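Local coordinates for mycosin-1 (Mycobacterium smegmatis, PDB 4KB5), which acts as a subtilisin-like serine protease that cleaves EspB and may regulate ESX-1 secretion and virulence, at residues A323-K326 / D331-P334; G208-V213 / A335-R340. All blocks are in the same frame, centred on the assembly; numbering follows the deposited sequence.

Contact 1. Residues A323-K326 / D331-P334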
ATOM      1  N   ALA A 323      -7.551  10.110   1.914  1.00 26.83           N
ATOM      2  CA  ALA A 323      -8.063  11.145   1.008  1.00 27.46           C
ATOM      3  C   ALA A 323      -9.355  11.788   1.521  1.00 27.13           C
ATOM      4  O   ALA A 323      -9.516  13.012   1.469  1.00 30.28           O
ATOM      5  CB  ALA A 323      -8.258  10.572  -0.391  1.00 26.20           C
ATOM      6  N   LEU A 324     -10.276  10.970   2.022  1.00 26.46           N
ATOM      7  CA  LEU A 324     -11.468  11.510   2.701  1.00 27.93           C
ATOM      8  C   LEU A 324     -11.074  12.451   3.843  1.00 28.24           C
ATOM      9  O   LEU A 324     -11.573  13.578   3.937  1.00 28.05           O
ATOM     10  CB  LEU A 324     -12.351  10.373   3.238  1.00 26.95           C
ATOM     11  CG  LEU A 324     -12.902   9.394   2.191  1.00 27.47           C
ATOM     12  CD1 LEU A 324     -13.909   8.439   2.811  1.00 27.27           C
ATOM     13  CD2 LEU A 324     -13.544  10.149   1.040  1.00 26.14           C
ATOM     14  N   VAL A 325     -10.163  11.983   4.697  1.00 28.67           N
ATOM     15  CA  VAL A 325      -9.691  12.782   5.833  1.00 30.12           C
ATOM     16  C   VAL A 325      -9.037  14.075   5.341  1.00 31.70           C
ATOM     17  O   VAL A 325      -9.301  15.151   5.882  1.00 31.75           O
ATOM     18  CB  VAL A 325      -8.723  11.979   6.733  1.00 30.16           C
ATOM     19  CG1 VAL A 325      -8.127  12.868   7.819  1.00 29.65           C
ATOM     20  CG2 VAL A 325      -9.443  10.781   7.341  1.00 29.64           C
ATOM     21  N   LYS A 326      -8.227  13.970   4.288  1.00 32.30           N
ATOM     22  CA  LYS A 326      -7.544  15.138   3.718  1.00 32.37           C
ATOM     23  C   LYS A 326      -8.528  16.208   3.212  1.00 33.66           C
ATOM     24  O   LYS A 326      -8.313  17.399   3.418  1.00 33.95           O
ATOM     25  CB  LYS A 326      -6.570  14.693   2.621  1.00 33.10           C
ATOM     26  CG  LYS A 326      -5.785  15.802   1.942  1.00 36.97           C
ATOM     27  CD  LYS A 326      -4.922  16.581   2.922  1.00 40.82           C
ATOM     28  CE  LYS A 326      -4.163  17.678   2.206  1.00 42.15           C
ATOM     29  NZ  LYS A 326      -3.440  18.550   3.164  1.00 47.25           N
ATOM     30  N   ASP A 331      -6.118  20.972   6.920  1.00 44.24           N
ATOM     31  CA  ASP A 331      -4.978  21.551   7.637  1.00 46.05           C
ATOM     32  C   ASP A 331      -4.083  20.493   8.275  1.00 42.54           C
ATOM     33  O   ASP A 331      -2.965  20.790   8.681  1.00 42.28           O
ATOM     34  CB  ASP A 331      -5.445  22.546   8.708  1.00 48.87           C
ATOM     35  CG  ASP A 331      -5.961  23.857   8.120  1.00 55.47           C
ATOM     36  OD1 ASP A 331      -5.623  24.198   6.963  1.00 60.46           O
ATOM     37  OD2 ASP A 331      -6.714  24.563   8.825  1.00 61.52           O
ATOM     38  N   LEU A 332      -4.577  19.264   8.372  1.00 39.99           N
ATOM     39  CA  LEU A 332      -3.821  18.202   9.022  1.00 36.42           C
ATOM     40  C   LEU A 332      -2.620  17.831   8.183  1.00 36.77           C
ATOM     41  O   LEU A 332      -2.699  17.826   6.955  1.00 34.45           O
ATOM     42  CB  LEU A 332      -4.699  16.980   9.268  1.00 34.64           C
ATOM     43  CG  LEU A 332      -5.823  17.165  10.302  1.00 36.77           C
ATOM     44  CD1 LEU A 332      -6.498  15.827  10.574  1.00 34.20           C
ATOM     45  CD2 LEU A 332      -5.321  17.790  11.601  1.00 34.62           C
ATOM     46  N   THR A 333      -1.509  17.545   8.857  1.00 36.07           N
ATOM     47  CA  THR A 333      -0.274  17.118   8.201  1.00 33.67           C
ATOM     48  C   THR A 333      -0.365  15.599   8.023  1.00 33.80           C
ATOM     49  O   THR A 333      -1.258  14.974   8.586  1.00 34.24           O
ATOM     50  CB  THR A 333       0.960  17.462   9.063  1.00 33.37           C
ATOM     51  OG1 THR A 333       0.833  16.845  10.349  1.00 34.03           O
ATOM     52  CG2 THR A 333       1.101  18.972   9.248  1.00 32.51           C
ATOM     53  N   PRO A 334       0.554  15.003   7.242  1.00 32.47           N
ATOM     54  CA  PRO A 334       0.568  13.542   7.124  1.00 30.56           C
ATOM     55  C   PRO A 334       0.568  12.794   8.461  1.00 29.50           C
ATOM     56  O   PRO A 334      -0.198  11.837   8.628  1.00 27.18           O
ATOM     57  CB  PRO A 334       1.857  13.265   6.350  1.00 31.27           C
ATOM     58  CG  PRO A 334       2.060  14.481   5.522  1.00 31.88           C
ATOM     59  CD  PRO A 334       1.465  15.650   6.270  1.00 31.25           C
TER
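The short connection between helices 311-328 and 334-343 of the subtilase domain brings V325 and K326, near the C-terminal end of the first helix, against L332 in the loop. The closest CA atoms across the contact are K326 CA and L332 CA, 7.2 Å apart. The L332 CB is directed back at the helix. One branch of each apolar side chain does the touching: V325 CG1 lies 4.4 Å from L332 CD1, a loose van der Waals contact. K326 reaches the loop by a different route. Its CG is anti to the backbone N (chi1 -180°), and the chain bends at chi2 (60°) before running straight to the amino group. NZ stops 3.9 Å from L332 O, too far for a hydrogen bond. It bonds instead to P330 O, so the lysine ties the helix to the connection that follows it. L332 also packs on I337 and R340. T333 OG1 caps Q336 N in the first turn of helix 334-343, at long range, and T333 N donates to Q336 OE1, completing a capping box. This partly buried connection joins the helix that carries the probable charge relay serine, S312, near its start to the next helix, as in the subtilisin fold.

Contact 2. Residues G208-V213 / A335-R340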
ATOM      1  N   GLY A 208       4.971  16.794   2.289  1.00 33.32           N
ATOM      2  CA  GLY A 208       3.683  16.752   2.995  1.00 32.22           C
ATOM      3  C   GLY A 208       2.691  15.694   2.516  1.00 32.43           C
ATOM      4  O   GLY A 208       1.483  15.908   2.572  1.00 32.81           O
ATOM      5  N   ALA A 209       3.194  14.545   2.070  1.00 31.58           N
ATOM      6  CA  ALA A 209       2.335  13.458   1.563  1.00 32.05           C
ATOM      7  C   ALA A 209       2.153  12.355   2.596  1.00 29.18           C
ATOM      8  O   ALA A 209       3.120  11.961   3.238  1.00 28.28           O
ATOM      9  CB  ALA A 209       2.922  12.863   0.288  1.00 31.11           C
ATOM     10  N   VAL A 210       0.916  11.866   2.744  1.00 27.78           N
ATOM     11  CA  VAL A 210       0.631  10.637   3.499  1.00 26.82           C
ATOM     12  C   VAL A 210       1.033   9.426   2.661  1.00 27.14           C
ATOM     13  O   VAL A 210       0.631   9.320   1.504  1.00 28.65           O
ATOM     14  CB  VAL A 210      -0.881  10.499   3.802  1.00 27.61           C
ATOM     15  CG1 VAL A 210      -1.166   9.206   4.560  1.00 27.56           C
ATOM     16  CG2 VAL A 210      -1.404  11.706   4.553  1.00 28.02           C
ATOM     17  N   ILE A 211       1.805   8.508   3.232  1.00 26.23           N
ATOM     18  CA  ILE A 211       2.195   7.290   2.514  1.00 25.30           C
ATOM     19  C   ILE A 211       1.628   6.073   3.229  1.00 26.73           C
ATOM     20  O   ILE A 211       1.855   5.894   4.435  1.00 27.31           O
ATOM     21  CB  ILE A 211       3.737   7.144   2.382  1.00 25.19           C
ATOM     22  CG1 ILE A 211       4.329   8.360   1.652  1.00 24.70           C
ATOM     23  CG2 ILE A 211       4.105   5.819   1.694  1.00 23.27           C
ATOM     24  CD1 ILE A 211       5.827   8.294   1.416  1.00 24.01           C
ATOM     25  N   VAL A 212       0.888   5.253   2.475  1.00 24.83           N
ATOM     26  CA  VAL A 212       0.238   4.048   2.977  1.00 23.64           C
ATOM     27  C   VAL A 212       0.841   2.877   2.226  1.00 23.37           C
ATOM     28  O   VAL A 212       0.894   2.887   0.983  1.00 24.03           O
ATOM     29  CB  VAL A 212      -1.302   4.108   2.734  1.00 23.78           C
ATOM     30  CG1 VAL A 212      -2.009   2.861   3.260  1.00 23.30           C
ATOM     31  CG2 VAL A 212      -1.913   5.364   3.344  1.00 23.82           C
ATOM     32  N   VAL A 213       1.299   1.865   2.953  1.00 22.41           N
ATOM     33  CA  VAL A 213       1.983   0.738   2.326  1.00 22.73           C
ATOM     34  C   VAL A 213       1.343  -0.596   2.709  1.00 24.32           C
ATOM     35  O   VAL A 213       0.792  -0.737   3.795  1.00 24.83           O
ATOM     36  CB  VAL A 213       3.523   0.767   2.599  1.00 23.48           C
ATOM     37  CG1 VAL A 213       4.039   2.208   2.512  1.00 23.65           C
ATOM     38  CG2 VAL A 213       3.879   0.205   3.970  1.00 23.78           C
ATOM     39  N   ALA A 335       1.420  13.206   9.399  1.00 28.03           N
ATOM     40  CA  ALA A 335       1.439  12.580  10.732  1.00 27.66           C
ATOM     41  C   ALA A 335       0.074  12.648  11.416  1.00 26.69           C
ATOM     42  O   ALA A 335      -0.369  11.684  12.040  1.00 27.13           O
ATOM     43  CB  ALA A 335       2.517  13.209  11.629  1.00 27.32           C
ATOM     44  N   GLN A 336      -0.583  13.793  11.302  1.00 26.31           N
ATOM     45  CA  GLN A 336      -1.857  14.011  11.952  1.00 27.11           C
ATOM     46  C   GLN A 336      -2.999  13.251  11.282  1.00 27.93           C
ATOM     47  O   GLN A 336      -3.957  12.855  11.950  1.00 27.11           O
ATOM     48  CB  GLN A 336      -2.154  15.513  11.995  1.00 28.15           C
ATOM     49  CG  GLN A 336      -1.184  16.251  12.901  1.00 28.97           C
ATOM     50  CD  GLN A 336      -1.299  17.752  12.799  1.00 30.21           C
ATOM     51  OE1 GLN A 336      -1.729  18.294  11.777  1.00 32.05           O
ATOM     52  NE2 GLN A 336      -0.888  18.441  13.864  1.00 30.27           N
ATOM     53  N   ILE A 337      -2.907  13.063   9.964  1.00 26.96           N
ATOM     54  CA  ILE A 337      -3.874  12.238   9.241  1.00 27.48           C
ATOM     55  C   ILE A 337      -3.737  10.771   9.664  1.00 27.46           C
ATOM     56  O   ILE A 337      -4.724  10.131  10.019  1.00 28.66           O
ATOM     57  CB  ILE A 337      -3.752  12.424   7.707  1.00 27.74           C
ATOM     58  CG1 ILE A 337      -4.278  13.811   7.331  1.00 27.24           C
ATOM     59  CG2 ILE A 337      -4.532  11.330   6.972  1.00 28.28           C
ATOM     60  CD1 ILE A 337      -3.900  14.291   5.936  1.00 29.37           C
ATOM     61  N   ILE A 338      -2.514  10.259   9.675  1.00 28.26           N
ATOM     62  CA  ILE A 338      -2.240   8.897  10.154  1.00 29.66           C
ATOM     63  C   ILE A 338      -2.711   8.702  11.608  1.00 31.49           C
ATOM     64  O   ILE A 338      -3.291   7.660  11.938  1.00 29.72           O
ATOM     65  CB  ILE A 338      -0.742   8.542  10.034  1.00 30.26           C
ATOM     66  CG1 ILE A 338      -0.343   8.354   8.558  1.00 29.72           C
ATOM     67  CG2 ILE A 338      -0.402   7.272  10.811  1.00 31.25           C
ATOM     68  CD1 ILE A 338       1.161   8.369   8.342  1.00 31.84           C
ATOM     69  N   ASN A 339      -2.470   9.700  12.463  1.00 31.25           N
ATOM     70  CA  ASN A 339      -2.870   9.605  13.875  1.00 32.29           C
ATOM     71  C   ASN A 339      -4.383   9.450  14.016  1.00 31.95           C
ATOM     72  O   ASN A 339      -4.864   8.614  14.773  1.00 34.15           O
ATOM     73  CB  ASN A 339      -2.406  10.831  14.679  1.00 31.63           C
ATOM     74  CG  ASN A 339      -2.906  10.795  16.125  1.00 32.81           C
ATOM     75  OD1 ASN A 339      -3.761  11.588  16.525  1.00 34.36           O
ATOM     76  ND2 ASN A 339      -2.407   9.849  16.886  1.00 30.15           N
ATOM     77  N   ARG A 340      -5.112  10.276  13.280  1.00 32.08           N
ATOM     78  CA  ARG A 340      -6.560  10.235  13.229  1.00 33.12           C
ATOM     79  C   ARG A 340      -7.116   8.866  12.759  1.00 33.74           C
ATOM     80  O   ARG A 340      -8.082   8.342  13.331  1.00 34.19           O
ATOM     81  CB  ARG A 340      -7.044  11.384  12.356  1.00 32.76           C
ATOM     82  CG  ARG A 340      -8.522  11.379  12.044  1.00 35.72           C
ATOM     83  CD  ARG A 340      -8.964  12.724  11.498  1.00 36.87           C
ATOM     84  NE  ARG A 340      -9.125  13.687  12.568  1.00 40.58           N
ATOM     85  CZ  ARG A 340     -10.199  13.794  13.353  1.00 39.83           C
ATOM     86  NH1 ARG A 340     -10.207  14.710  14.305  1.00 38.45           N
ATOM     87  NH2 ARG A 340     -11.258  12.999  13.203  1.00 38.84           N
TER
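Strand 210-214 and helix 334-343 come closest at V210 CA and I338 CA, 7.5 Å apart, with no hydrogen bond between the two segments. V210 carries the strand side of the contact. Its CB is directed at the helix, while that of I211 is directed away from it. The two methyls of V210 meet different isoleucines. CG2 packs on I337, 3.9 Å from I337 CD1 and 4.0 Å from I337 CG2, so it sits in the fork between the two branches. With chi1 at 179°, CG1 points away from the backbone N and meets the neighbouring residue, with V210 CG1 4.2 Å from I338 CG1. The V210 and I338 side chains lie alongside each other, pointing opposite ways. The valine is thus held by two successive residues of one helical turn. I338 extends the packing to L256 on the adjoining strand, and I337 extends it to K326 and L332. Elsewhere on the helix, R340 bonds to A366 O and W369 O and makes a cation-pi contact with F329. The result is a buried, wholly apolar helix-on-sheet interface. It is typical of the alpha/beta subtilisin fold, where helices pack on a seven-stranded parallel sheet.

The centres of contacts 1 and 2 lie about 7 Å apart, and the two form one continuous packed region. Residues 331-333 lead into helix 334-343, which begins at P334. L332 CB is 3.7 Å from I337 CG1, which joins the connection to the helix. P334 lies over the beginning of the strand segment, with P334 CG 3.3 Å from G208 C and P334 CA 3.7 Å from V210 CG2. Along the chain, contact 1 is nested inside the long loop closed by contact 2. Both lie away from the probable charge relay residues D70, H101 and S312. S312 lies near the start of helix 311-328, and contact 1 near its C-terminal end.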